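Side-chain contacts in 1-pyrroline-5-carboxylate dehydrogenase (Thermus thermophilus, PDB 1UZB), which probably catalyses the NAD-dependent oxidation of glutamate semialdehyde, the open form of 1-pyrroline-5-carboxylate, to glutamate: residues I189-G192 with M193-P197; A306-G309 with V310-A314; L328-Q332 with G333-P337; A495-A499 with L500-R504. One frame throughout, in Å; residues are numbered along the deposited sequence.

Interaction 1 (I189-G192 with M193-P197); sequences IFTG and MIVGP
F190 holds CG opposite its backbone N (chi1 180°) and I194 sets CG1 beside its own N (chi1 -65°), a pair of torsions that brings the end of the isoleucine over the phenyl ring one turn earlier. Both lie on helix 188-199, the helical link of the beta-alpha-beta unit that joins strands 165-180 and 203-207. The contact is a CH-pi interaction: I194 CD1 sits 3.9 Å from the F190 ring centroid, only 13° off the normal, so the methyl lies over the middle of one face. A long branched side chain suits this place, because its terminal methyl reaches the ring while CG1 stays close to the helix backbone. V219 and F220 of helix 213-226 also pack on F190; replacing it with an alanine is likely to leave I194 CD1 without its aromatic face and open a gap towards that helix.

On another side of the helix, I189 CG2 meets M193 SD at 3.3 Å, and both residues also touch T259 of strand 255-259. The flexible thioether can bend to follow its surroundings. T191 uses its hydroxyl on V187 O, just before the segment, while its methyl CG2 faces V195 CG1 at 4.1 Å. The nearly straight bond from V195 N to T191 O, 2.9 Å long, belongs to the regular helix. At P197 the ring replaces the N-H and the helix kinks. Glycine fits before it, since a beta carbon on G196 would be crowded by P197 CD; the backbone G196 N still bonds G192 O at 3.1 Å.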
ATOM      1  N   ILE A 189       4.524  34.210  -4.532  1.00  5.44           N
ATOM      2  CA  ILE A 189       3.073  34.123  -4.375  1.00  5.28           C
ATOM      3  C   ILE A 189       2.335  34.391  -5.687  1.00  5.81           C
ATOM      4  O   ILE A 189       1.320  33.763  -5.976  1.00  6.54           O
ATOM      5  CB  ILE A 189       2.603  35.057  -3.246  1.00  7.11           C
ATOM      6  CG1 ILE A 189       3.193  34.560  -1.921  1.00 10.13           C
ATOM      7  CG2 ILE A 189       1.080  35.080  -3.163  1.00  7.01           C
ATOM      8  CD1 ILE A 189       2.846  35.413  -0.725  1.00 12.44           C
ATOM      9  N   PHE A 190       2.858  35.315  -6.482  1.00  5.50           N
ATOM     10  CA  PHE A 190       2.290  35.628  -7.788  1.00  5.70           C
ATOM     11  C   PHE A 190       2.242  34.318  -8.587  1.00  5.62           C
ATOM     12  O   PHE A 190       1.210  33.941  -9.137  1.00  5.57           O
ATOM     13  CB  PHE A 190       3.198  36.650  -8.483  1.00  6.72           C
ATOM     14  CG  PHE A 190       2.739  37.063  -9.853  1.00  6.84           C
ATOM     15  CD1 PHE A 190       1.684  37.954 -10.012  1.00  8.62           C
ATOM     16  CD2 PHE A 190       3.398  36.597 -10.985  1.00  7.14           C
ATOM     17  CE1 PHE A 190       1.294  38.380 -11.284  1.00  8.77           C
ATOM     18  CE2 PHE A 190       3.018  37.016 -12.261  1.00  8.93           C
ATOM     19  CZ  PHE A 190       1.965  37.911 -12.411  1.00  7.63           C
ATOM     20  N   THR A 191       3.366  33.609  -8.621  1.00  4.39           N
ATOM     21  CA  THR A 191       3.459  32.351  -9.353  1.00  4.96           C
ATOM     22  C   THR A 191       2.574  31.246  -8.776  1.00  4.26           C
ATOM     23  O   THR A 191       1.820  30.598  -9.509  1.00  5.17           O
ATOM     24  CB  THR A 191       4.910  31.850  -9.381  1.00  4.90           C
ATOM     25  OG1 THR A 191       5.723  32.790 -10.093  1.00  6.28           O
ATOM     26  CG2 THR A 191       4.997  30.499 -10.067  1.00  6.17           C
ATOM     27  N   GLY A 192       2.661  31.029  -7.466  1.00  5.04           N
ATOM     28  CA  GLY A 192       1.866  29.989  -6.838  1.00  5.56           C
ATOM     29  C   GLY A 192       0.369  30.142  -7.020  1.00  4.68           C
ATOM     30  O   GLY A 192      -0.342  29.176  -7.320  1.00  5.11           O
ATOM     31  N   MET A 193      -0.116  31.364  -6.838  1.00  5.25           N
ATOM     32  CA  MET A 193      -1.541  31.652  -6.960  1.00  5.21           C
ATOM     33  C   MET A 193      -2.084  31.423  -8.364  1.00  4.69           C
ATOM     34  O   MET A 193      -3.279  31.176  -8.544  1.00  5.01           O
ATOM     35  CB  MET A 193      -1.822  33.095  -6.548  1.00  7.49           C
ATOM     36  CG  MET A 193      -1.507  33.404  -5.102  1.00  7.86           C
ATOM     37  SD  MET A 193      -1.878  35.123  -4.726  1.00 11.79           S
ATOM     38  CE  MET A 193      -3.594  34.951  -4.466  1.00 11.50           C
ATOM     39  N   ILE A 194      -1.201  31.512  -9.355  1.00  4.54           N
ATOM     40  CA  ILE A 194      -1.568  31.317 -10.753  1.00  5.41           C
ATOM     41  C   ILE A 194      -1.447  29.858 -11.192  1.00  4.69           C
ATOM     42  O   ILE A 194      -2.403  29.275 -11.707  1.00  5.87           O
ATOM     43  CB  ILE A 194      -0.661  32.153 -11.693  1.00  4.10           C
ATOM     44  CG1 ILE A 194      -0.891  33.648 -11.462  1.00  5.10           C
ATOM     45  CG2 ILE A 194      -0.924  31.781 -13.149  1.00  6.74           C
ATOM     46  CD1 ILE A 194       0.082  34.528 -12.214  1.00  7.01           C
ATOM     47  N   VAL A 195      -0.275  29.264 -10.974  1.00  5.04           N
ATOM     48  CA  VAL A 195      -0.048  27.899 -11.432  1.00  6.45           C
ATOM     49  C   VAL A 195      -0.821  26.812 -10.701  1.00  5.43           C
ATOM     50  O   VAL A 195      -1.047  25.745 -11.265  1.00  6.16           O
ATOM     51  CB  VAL A 195       1.474  27.545 -11.451  1.00  7.64           C
ATOM     52  CG1 VAL A 195       2.225  28.545 -12.324  1.00  8.96           C
ATOM     53  CG2 VAL A 195       2.045  27.526 -10.047  1.00  9.25           C
ATOM     54  N   GLY A 196      -1.230  27.068  -9.463  1.00  5.40           N
ATOM     55  CA  GLY A 196      -2.002  26.070  -8.739  1.00  5.92           C
ATOM     56  C   GLY A 196      -3.311  25.824  -9.475  1.00  5.12           C
ATOM     57  O   GLY A 196      -3.604  24.697  -9.886  1.00  6.06           O
ATOM     58  N   PRO A 197      -4.131  26.870  -9.660  1.00  4.80           N
ATOM     59  CA  PRO A 197      -5.407  26.707 -10.369  1.00  4.89           C
ATOM     60  C   PRO A 197      -5.224  26.202 -11.803  1.00  4.50           C
ATOM     61  O   PRO A 197      -5.963  25.336 -12.272  1.00  4.54           O
ATOM     62  CB  PRO A 197      -5.999  28.114 -10.336  1.00  5.86           C
ATOM     63  CG  PRO A 197      -5.460  28.674  -9.049  1.00  6.88           C
ATOM     64  CD  PRO A 197      -4.027  28.210  -9.055  1.00  6.23           C
TER

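Interaction 2 (A306-G309 with V310-A314); sequences AAEG and VVVSA
The peptide carbonyl of G309 is the flat group at the centre of this contact, and S313 meets it from both faces. S313 N donates to G309 O at 2.9 Å from one side of the carbonyl plane, tilted 32° out of it, while S313 OG donates to the same oxygen at 2.8 Å from the opposite side, tilted 28°. Two bonds therefore grip one acceptor. The hydroxyl can reach back because it stands beside the backbone N of S313 (chi1 -62°), on the side nearer the preceding turn. Serine is well suited to this place: the buried hydroxyl has a partner for each of its two roles, as donor to G309 O and as acceptor from I475 N.

Three valines come before it, each with CG1 opposite the backbone N and CG2 beside it. In this arrangement V310 CG2 rests 3.1 Å from A306 O and V311 CG2 lies 3.3 Å from A307 O, so the methyls lie along the carbonyls of the turn before. Those carbonyls accept the regular helix bonds, V310 N to A306 O at 2.8 Å and V311 N to A307 O at 3.0 Å.

The small side chains of A306 and A307 take little space, the first against V297 of strand 293-297, the second against R341 and R345 of helix 332-346. V310 packs on I295 and L328. A largely buried stretch of helix with alanine, valine and serine on its inner sides is thus fitted as the crossover between parallel strands 293-297 and 325-331, the beta-alpha-beta unit of an alpha/beta domain.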
ATOM      1  N   ALA A 306      17.023  32.522  20.664  1.00  6.48           N
ATOM      2  CA  ALA A 306      15.756  33.237  20.564  1.00  6.35           C
ATOM      3  C   ALA A 306      15.934  34.643  19.995  1.00  6.64           C
ATOM      4  O   ALA A 306      15.210  35.047  19.091  1.00  5.91           O
ATOM      5  CB  ALA A 306      15.090  33.311  21.929  1.00  5.89           C
ATOM      6  N   ALA A 307      16.898  35.388  20.524  1.00  6.82           N
ATOM      7  CA  ALA A 307      17.132  36.751  20.052  1.00  6.57           C
ATOM      8  C   ALA A 307      17.435  36.786  18.552  1.00  7.35           C
ATOM      9  O   ALA A 307      16.940  37.654  17.829  1.00  7.55           O
ATOM     10  CB  ALA A 307      18.277  37.389  20.838  1.00  6.89           C
ATOM     11  N   GLU A 308      18.243  35.841  18.089  1.00  7.69           N
ATOM     12  CA  GLU A 308      18.594  35.770  16.675  1.00  7.94           C
ATOM     13  C   GLU A 308      17.345  35.493  15.829  1.00  7.79           C
ATOM     14  O   GLU A 308      17.111  36.160  14.820  1.00  6.54           O
ATOM     15  CB  GLU A 308      19.640  34.669  16.464  1.00 11.69           C
ATOM     16  CG  GLU A 308      20.347  34.674  15.116  1.00 18.25           C
ATOM     17  CD  GLU A 308      19.450  34.269  13.969  1.00 21.46           C
ATOM     18  OE1 GLU A 308      18.653  33.324  14.141  1.00 22.46           O
ATOM     19  OE2 GLU A 308      19.555  34.885  12.888  1.00 25.78           O
ATOM     20  N   GLY A 309      16.548  34.513  16.254  1.00  7.09           N
ATOM     21  CA  GLY A 309      15.338  34.161  15.528  1.00  6.58           C
ATOM     22  C   GLY A 309      14.314  35.282  15.516  1.00  6.37           C
ATOM     23  O   GLY A 309      13.588  35.465  14.536  1.00  5.78           O
ATOM     24  N   VAL A 310      14.247  36.033  16.608  1.00  5.46           N
ATOM     25  CA  VAL A 310      13.322  37.152  16.704  1.00  6.39           C
ATOM     26  C   VAL A 310      13.741  38.259  15.742  1.00  5.82           C
ATOM     27  O   VAL A 310      12.911  38.814  15.028  1.00  5.39           O
ATOM     28  CB  VAL A 310      13.280  37.710  18.141  1.00  6.44           C
ATOM     29  CG1 VAL A 310      12.547  39.042  18.166  1.00  8.08           C
ATOM     30  CG2 VAL A 310      12.599  36.713  19.057  1.00  6.44           C
ATOM     31  N   VAL A 311      15.032  38.575  15.712  1.00  5.96           N
ATOM     32  CA  VAL A 311      15.519  39.620  14.821  1.00  7.32           C
ATOM     33  C   VAL A 311      15.291  39.245  13.355  1.00  6.07           C
ATOM     34  O   VAL A 311      14.847  40.076  12.561  1.00  5.62           O
ATOM     35  CB  VAL A 311      17.011  39.922  15.100  1.00  7.90           C
ATOM     36  CG1 VAL A 311      17.586  40.812  14.013  1.00  9.94           C
ATOM     37  CG2 VAL A 311      17.136  40.619  16.454  1.00  9.09           C
ATOM     38  N   VAL A 312      15.572  37.996  12.993  1.00  5.77           N
ATOM     39  CA  VAL A 312      15.345  37.545  11.625  1.00  6.97           C
ATOM     40  C   VAL A 312      13.854  37.630  11.282  1.00  6.00           C
ATOM     41  O   VAL A 312      13.473  38.128  10.220  1.00  5.64           O
ATOM     42  CB  VAL A 312      15.810  36.073  11.432  1.00  5.85           C
ATOM     43  CG1 VAL A 312      15.263  35.510  10.127  1.00  9.03           C
ATOM     44  CG2 VAL A 312      17.328  35.999  11.428  1.00  8.52           C
ATOM     45  N   SER A 313      13.016  37.154  12.196  1.00  5.01           N
ATOM     46  CA  SER A 313      11.570  37.146  11.979  1.00  4.31           C
ATOM     47  C   SER A 313      10.925  38.521  11.918  1.00  3.81           C
ATOM     48  O   SER A 313       9.964  38.730  11.176  1.00  4.75           O
ATOM     49  CB  SER A 313      10.877  36.345  13.082  1.00  4.73           C
ATOM     50  OG  SER A 313      11.298  34.992  13.086  1.00  5.21           O
ATOM     51  N   ALA A 314      11.447  39.450  12.711  1.00  4.81           N
ATOM     52  CA  ALA A 314      10.881  40.788  12.775  1.00  4.63           C
ATOM     53  C   ALA A 314      11.373  41.740  11.706  1.00  5.95           C
ATOM     54  O   ALA A 314      10.604  42.567  11.217  1.00  6.31           O
ATOM     55  CB  ALA A 314      11.147  41.396  14.150  1.00  5.35           C
TER

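Interaction 3 (L328-Q332 with G333-P337); sequences LILTQ and GAYEP
The chain leaves L330 and T331 and turns sharply into the residues A334 and Y335, the short strand and helix axes passing 5.7 Å apart at 118° between their directions. This is a strand-to-helix junction at the end of strand 325-331, an inner strand of the mixed sheet that also holds strands 293-297 and 422-428. T331 O fastens the turn by accepting A334 N at 2.9 Å, with the donor well above the carbonyl plane, and a weak bond from Y335 N.

L330 reaches across the bend with one branch: its CD1 comes 3.9 Å from Y335 CD1, meeting the ring obliquely. The tyrosine has CG opposite its backbone N (chi1 -175°), which carries the ring out beside the leucine. A leucine belongs here because it also packs on V297 and V425 within the sheet, while the tyrosine combines an apolar ring with a hydroxyl that hydrogen-bonds T405 OG1. T331 keeps its OG1 over the first helical turn, 3.8 Å from A334 CB; alanine, with its single methyl, fits between this turn and F303 of helix 303-315.

Q332 stands at the solvent side, yet its OE1 is held by a hydrogen bond from R427 NH2. G333, without a side chain, sits at the exposed corner, where a water accepts a hydrogen bond from G333 N at 2.7 Å and also lies within a long hydrogen-bonding distance of T331 OG1. A second water is inserted where a direct helix bond might have run: it donates to Q332 O at 2.7 Å and accepts from E336 N at 2.9 Å.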
ATOM      1  N   LEU A 328       6.581  40.392  20.414  1.00  4.80           N
ATOM      2  CA  LEU A 328       7.525  39.563  21.158  1.00  4.93           C
ATOM      3  C   LEU A 328       6.940  39.492  22.562  1.00  5.07           C
ATOM      4  O   LEU A 328       6.899  40.494  23.274  1.00  5.76           O
ATOM      5  CB  LEU A 328       8.918  40.200  21.190  1.00  5.79           C
ATOM      6  CG  LEU A 328       9.948  39.430  22.023  1.00  4.54           C
ATOM      7  CD1 LEU A 328      10.113  38.013  21.483  1.00  6.20           C
ATOM      8  CD2 LEU A 328      11.271  40.167  21.996  1.00  5.56           C
ATOM      9  N   ILE A 329       6.451  38.313  22.936  1.00  4.64           N
ATOM     10  CA  ILE A 329       5.831  38.103  24.241  1.00  5.46           C
ATOM     11  C   ILE A 329       6.824  37.398  25.147  1.00  6.32           C
ATOM     12  O   ILE A 329       7.183  36.244  24.919  1.00  5.49           O
ATOM     13  CB  ILE A 329       4.548  37.256  24.093  1.00  4.31           C
ATOM     14  CG1 ILE A 329       3.580  37.953  23.132  1.00  5.71           C
ATOM     15  CG2 ILE A 329       3.884  37.059  25.447  1.00  6.51           C
ATOM     16  CD1 ILE A 329       2.407  37.091  22.713  1.00  6.44           C
ATOM     17  N   LEU A 330       7.272  38.103  26.180  1.00  5.51           N
ATOM     18  CA  LEU A 330       8.259  37.561  27.101  1.00  6.35           C
ATOM     19  C   LEU A 330       7.718  37.342  28.503  1.00  7.13           C
ATOM     20  O   LEU A 330       7.115  38.245  29.083  1.00  7.02           O
ATOM     21  CB  LEU A 330       9.459  38.510  27.182  1.00  6.53           C
ATOM     22  CG  LEU A 330      10.095  38.895  25.841  1.00  5.41           C
ATOM     23  CD1 LEU A 330      11.169  39.961  26.036  1.00  5.42           C
ATOM     24  CD2 LEU A 330      10.683  37.652  25.193  1.00  6.12           C
ATOM     25  N   THR A 331       7.930  36.146  29.047  1.00  7.52           N
ATOM     26  CA  THR A 331       7.490  35.861  30.405  1.00  8.51           C
ATOM     27  C   THR A 331       8.428  36.663  31.303  1.00  8.43           C
ATOM     28  O   THR A 331       9.509  37.068  30.877  1.00  8.34           O
ATOM     29  CB  THR A 331       7.585  34.353  30.735  1.00  7.62           C
ATOM     30  OG1 THR A 331       8.949  33.924  30.654  1.00  9.09           O
ATOM     31  CG2 THR A 331       6.743  33.547  29.758  1.00  8.20           C
ATOM     32  N   GLN A 332       8.019  36.899  32.544  1.00  8.91           N
ATOM     33  CA  GLN A 332       8.824  37.705  33.456  1.00  9.99           C
ATOM     34  C   GLN A 332      10.300  37.323  33.520  1.00 10.16           C
ATOM     35  O   GLN A 332      11.171  38.188  33.442  1.00 10.05           O
ATOM     36  CB  GLN A 332       8.210  37.674  34.858  1.00 11.00           C
ATOM     37  CG  GLN A 332       8.849  38.654  35.842  1.00 12.13           C
ATOM     38  CD  GLN A 332       8.829  40.088  35.339  1.00 12.64           C
ATOM     39  OE1 GLN A 332       7.803  40.579  34.868  1.00 13.73           O
ATOM     40  NE2 GLN A 332       9.965  40.769  35.444  1.00 16.01           N
ATOM     41  N   GLY A 333      10.583  36.033  33.651  1.00  9.39           N
ATOM     42  CA  GLY A 333      11.967  35.591  33.732  1.00  9.21           C
ATOM     43  C   GLY A 333      12.791  35.759  32.463  1.00  9.82           C
ATOM     44  O   GLY A 333      14.021  35.801  32.511  1.00 11.62           O
ATOM     45  N   ALA A 334      12.121  35.860  31.321  1.00  8.61           N
ATOM     46  CA  ALA A 334      12.815  36.011  30.046  1.00  8.02           C
ATOM     47  C   ALA A 334      12.900  37.455  29.561  1.00  7.67           C
ATOM     48  O   ALA A 334      13.686  37.764  28.665  1.00  8.42           O
ATOM     49  CB  ALA A 334      12.121  35.162  28.988  1.00  7.97           C
ATOM     50  N   TYR A 335      12.112  38.340  30.163  1.00  7.79           N
ATOM     51  CA  TYR A 335      12.068  39.734  29.735  1.00  8.14           C
ATOM     52  C   TYR A 335      13.399  40.459  29.573  1.00  8.99           C
ATOM     53  O   TYR A 335      13.773  40.836  28.464  1.00  9.40           O
ATOM     54  CB  TYR A 335      11.172  40.551  30.667  1.00  9.04           C
ATOM     55  CG  TYR A 335      10.997  41.980  30.204  1.00  9.98           C
ATOM     56  CD1 TYR A 335      10.229  42.286  29.080  1.00 10.06           C
ATOM     57  CD2 TYR A 335      11.638  43.026  30.868  1.00  9.40           C
ATOM     58  CE1 TYR A 335      10.103  43.598  28.627  1.00  9.18           C
ATOM     59  CE2 TYR A 335      11.522  44.337  30.423  1.00 10.39           C
ATOM     60  CZ  TYR A 335      10.754  44.616  29.305  1.00  9.40           C
ATOM     61  OH  TYR A 335      10.650  45.915  28.865  1.00  9.83           O
ATOM     62  N   GLU A 336      14.112  40.670  30.674  1.00 10.27           N
ATOM     63  CA  GLU A 336      15.381  41.382  30.609  1.00 11.13           C
ATOM     64  C   GLU A 336      16.429  40.681  29.745  1.00 10.29           C
ATOM     65  O   GLU A 336      17.014  41.291  28.850  1.00  9.70           O
ATOM     66  CB  GLU A 336      15.928  41.613  32.023  1.00 13.22           C
ATOM     67  CG  GLU A 336      17.121  42.554  32.104  1.00 18.96           C
ATOM     68  CD  GLU A 336      18.386  41.968  31.510  1.00 21.00           C
ATOM     69  OE1 GLU A 336      18.795  40.869  31.944  1.00 23.81           O
ATOM     70  OE2 GLU A 336      18.975  42.607  30.611  1.00 25.57           O
ATOM     71  N   PRO A 337      16.677  39.385  29.990  1.00 10.92           N
ATOM     72  CA  PRO A 337      17.678  38.677  29.184  1.00 10.59           C
ATOM     73  C   PRO A 337      17.436  38.693  27.675  1.00 10.18           C
ATOM     74  O   PRO A 337      18.358  38.933  26.894  1.00  9.62           O
ATOM     75  CB  PRO A 337      17.643  37.256  29.762  1.00 12.20           C
ATOM     76  CG  PRO A 337      17.205  37.467  31.164  0.50 11.06           C
ATOM     77  CD  PRO A 337      16.106  38.477  30.999  1.00 11.57           C
TER
HETATM   78  O   HOH W   1       9.345  33.614  33.879  1.00 22.52           O
HETATM   79  O   HOH W   2      13.290  39.876  33.359  1.00 15.30           O

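Interaction 4 (A495-A499 with L500-R504); sequences AKTGA and LDYLR
A loop passing into the short helix 500-504 packs its backbone on the ring of Y502, close to the boundary with a second subunit. The entry turn is closed by Y502 N, which bonds A499 O at 3.0 Å, the donor 55° out of the carbonyl plane. T497 CA lies over one ring face, a CH-pi contact 4.3 Å from the Y502 centroid, and T497 CG2 runs alongside to meet CE1 at 3.6 Å. At the ring edge A495 CB approaches CE1 at 4.2 Å. The small alanine and the beta-branched threonine suit a loop that must lie close to a flat ring. Y502 carries CG opposite its backbone N (chi1 -167°), which turns the ring back under the loop, where it also meets the rings of Y145 and F506. G498 takes a positive phi (67°), a shape that glycine adopts readily.

With an alanine in place of Y502, the loop would probably lose the face under T497 and the edge that meets A495, and N257, which bonds the tyrosine OH, would lose a partner. Beyond the turn, D501 and R504 form reciprocal salt bridges with R504 and D501 of the second subunit, and D501 OD2 also hydrogen-bonds Y171 OH of that subunit.

K496 O is buried against Y502 CB at 3.2 Å and has no hydrogen-bond partner, a desolvation cost that the surrounding apolar packing probably repays.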
ATOM      1  N   ALA A 495      -6.532  28.618   3.104  1.00  6.80           N
ATOM      2  CA  ALA A 495      -6.200  27.927   1.863  1.00  7.42           C
ATOM      3  C   ALA A 495      -4.705  27.668   2.014  1.00  8.49           C
ATOM      4  O   ALA A 495      -3.887  28.570   1.833  1.00 12.47           O
ATOM      5  CB  ALA A 495      -6.467  28.824   0.659  1.00  8.02           C
ATOM      6  N   LYS A 496      -4.356  26.439   2.373  1.00  7.64           N
ATOM      7  CA  LYS A 496      -2.966  26.066   2.597  1.00  5.99           C
ATOM      8  C   LYS A 496      -2.129  25.956   1.329  1.00  5.95           C
ATOM      9  O   LYS A 496      -2.246  24.989   0.576  1.00  8.25           O
ATOM     10  CB  LYS A 496      -2.913  24.750   3.374  1.00  5.64           C
ATOM     11  CG  LYS A 496      -3.304  24.871   4.848  1.00  6.31           C
ATOM     12  CD  LYS A 496      -2.330  25.788   5.587  1.00  5.21           C
ATOM     13  CE  LYS A 496      -2.187  25.426   7.058  1.00  4.81           C
ATOM     14  NZ  LYS A 496      -1.153  26.272   7.719  1.00  4.51           N
ATOM     15  N   THR A 497      -1.273  26.945   1.093  1.00  4.52           N
ATOM     16  CA  THR A 497      -0.424  26.915  -0.092  1.00  5.02           C
ATOM     17  C   THR A 497       0.716  25.927   0.122  1.00  4.43           C
ATOM     18  O   THR A 497       1.109  25.647   1.253  1.00  5.48           O
ATOM     19  CB  THR A 497       0.170  28.308  -0.409  1.00  4.53           C
ATOM     20  OG1 THR A 497       1.052  28.709   0.646  1.00  6.44           O
ATOM     21  CG2 THR A 497      -0.942  29.341  -0.566  1.00  6.59           C
ATOM     22  N   GLY A 498       1.240  25.390  -0.974  1.00  4.79           N
ATOM     23  CA  GLY A 498       2.331  24.436  -0.872  1.00  5.03           C
ATOM     24  C   GLY A 498       1.898  23.142  -0.212  1.00  5.71           C
ATOM     25  O   GLY A 498       2.694  22.476   0.448  1.00  5.98           O
ATOM     26  N   ALA A 499       0.631  22.785  -0.394  1.00  4.83           N
ATOM     27  CA  ALA A 499       0.077  21.570   0.181  1.00  5.44           C
ATOM     28  C   ALA A 499      -0.884  20.931  -0.813  1.00  4.83           C
ATOM     29  O   ALA A 499      -1.476  21.617  -1.649  1.00  4.76           O
ATOM     30  CB  ALA A 499      -0.655  21.894   1.476  1.00  6.83           C
ATOM     31  N   LEU A 500      -1.041  19.615  -0.712  1.00  5.41           N
ATOM     32  CA  LEU A 500      -1.936  18.882  -1.598  1.00  6.00           C
ATOM     33  C   LEU A 500      -3.344  19.473  -1.587  1.00  6.31           C
ATOM     34  O   LEU A 500      -3.981  19.586  -2.630  1.00  6.23           O
ATOM     35  CB  LEU A 500      -1.992  17.409  -1.178  1.00  6.74           C
ATOM     36  CG  LEU A 500      -0.672  16.633  -1.247  1.00 10.18           C
ATOM     37  CD1 LEU A 500      -0.837  15.270  -0.596  1.00 12.65           C
ATOM     38  CD2 LEU A 500      -0.238  16.488  -2.693  1.00 11.57           C
ATOM     39  N   ASP A 501      -3.818  19.859  -0.406  1.00  5.33           N
ATOM     40  CA  ASP A 501      -5.158  20.416  -0.245  1.00  6.55           C
ATOM     41  C   ASP A 501      -5.420  21.684  -1.044  1.00  6.11           C
ATOM     42  O   ASP A 501      -6.565  21.994  -1.355  1.00  8.08           O
ATOM     43  CB  ASP A 501      -5.442  20.715   1.234  1.00  7.61           C
ATOM     44  CG  ASP A 501      -5.764  19.471   2.036  1.00  9.64           C
ATOM     45  OD1 ASP A 501      -5.724  18.356   1.472  1.00 10.68           O
ATOM     46  OD2 ASP A 501      -6.064  19.619   3.242  1.00  8.76           O
ATOM     47  N   TYR A 502      -4.368  22.422  -1.376  1.00  5.39           N
ATOM     48  CA  TYR A 502      -4.550  23.667  -2.113  1.00  6.19           C
ATOM     49  C   TYR A 502      -5.276  23.472  -3.438  1.00  5.44           C
ATOM     50  O   TYR A 502      -6.190  24.224  -3.766  1.00  6.38           O
ATOM     51  CB  TYR A 502      -3.195  24.326  -2.375  1.00  5.77           C
ATOM     52  CG  TYR A 502      -3.272  25.759  -2.862  1.00  5.69           C
ATOM     53  CD1 TYR A 502      -3.778  26.767  -2.042  1.00  5.30           C
ATOM     54  CD2 TYR A 502      -2.760  26.121  -4.108  1.00  6.41           C
ATOM     55  CE1 TYR A 502      -3.762  28.100  -2.441  1.00  5.79           C
ATOM     56  CE2 TYR A 502      -2.735  27.454  -4.519  1.00  6.80           C
ATOM     57  CZ  TYR A 502      -3.232  28.436  -3.676  1.00  6.38           C
ATOM     58  OH  TYR A 502      -3.158  29.761  -4.047  1.00  8.53           O
ATOM     59  N   LEU A 503      -4.884  22.453  -4.196  1.00  5.15           N
ATOM     60  CA  LEU A 503      -5.496  22.228  -5.499  1.00  5.12           C
ATOM     61  C   LEU A 503      -6.970  21.828  -5.460  1.00  4.70           C
ATOM     62  O   LEU A 503      -7.715  22.110  -6.400  1.00  5.42           O
ATOM     63  CB  LEU A 503      -4.682  21.199  -6.291  1.00  5.57           C
ATOM     64  CG  LEU A 503      -3.194  21.543  -6.451  1.00  6.11           C
ATOM     65  CD1 LEU A 503      -2.527  20.511  -7.345  1.00  7.63           C
ATOM     66  CD2 LEU A 503      -3.035  22.940  -7.043  1.00  7.70           C
ATOM     67  N   ARG A 504      -7.397  21.185  -4.378  1.00  5.38           N
ATOM     68  CA  ARG A 504      -8.793  20.772  -4.248  1.00  6.25           C
ATOM     69  C   ARG A 504      -9.729  21.983  -4.290  1.00  5.84           C
ATOM     70  O   ARG A 504     -10.890  21.874  -4.691  1.00  5.62           O
ATOM     71  CB  ARG A 504      -8.997  20.020  -2.928  1.00  6.40           C
ATOM     72  CG  ARG A 504     -10.431  19.558  -2.681  1.00  6.72           C
ATOM     73  CD  ARG A 504     -10.842  18.511  -3.694  1.00  7.28           C
ATOM     74  NE  ARG A 504     -12.225  18.073  -3.532  1.00  8.07           N
ATOM     75  CZ  ARG A 504     -13.286  18.759  -3.946  1.00  7.72           C
ATOM     76  NH1 ARG A 504     -14.501  18.265  -3.752  1.00  8.60           N
ATOM     77  NH2 ARG A 504     -13.140  19.930  -4.559  1.00  7.64           N
TER

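Overall arrangement
Following the chain, the four contacts come in series, none nesting within or crossing another. Interactions 1 and 2 are local, turn-to-turn contacts within crossover helices 188-199 and 303-315, interaction 3 rounds the corner from strand 325-331 into helix 332-346, and interaction 4 closes the turn into helix 500-504. They form two neighbourhoods. Interactions 2 and 3 touch where V310 CG2 meets L328 CD1 at 3.7 Å, tying a helix to the strand that follows it. Interactions 1 and 4, far apart in sequence, meet through G196 O and L503 CD2 at 3.4 Å, bringing the late helix 500-504 back to helix 188-199. The centres of interactions 1 and 3 are about 40 Å apart.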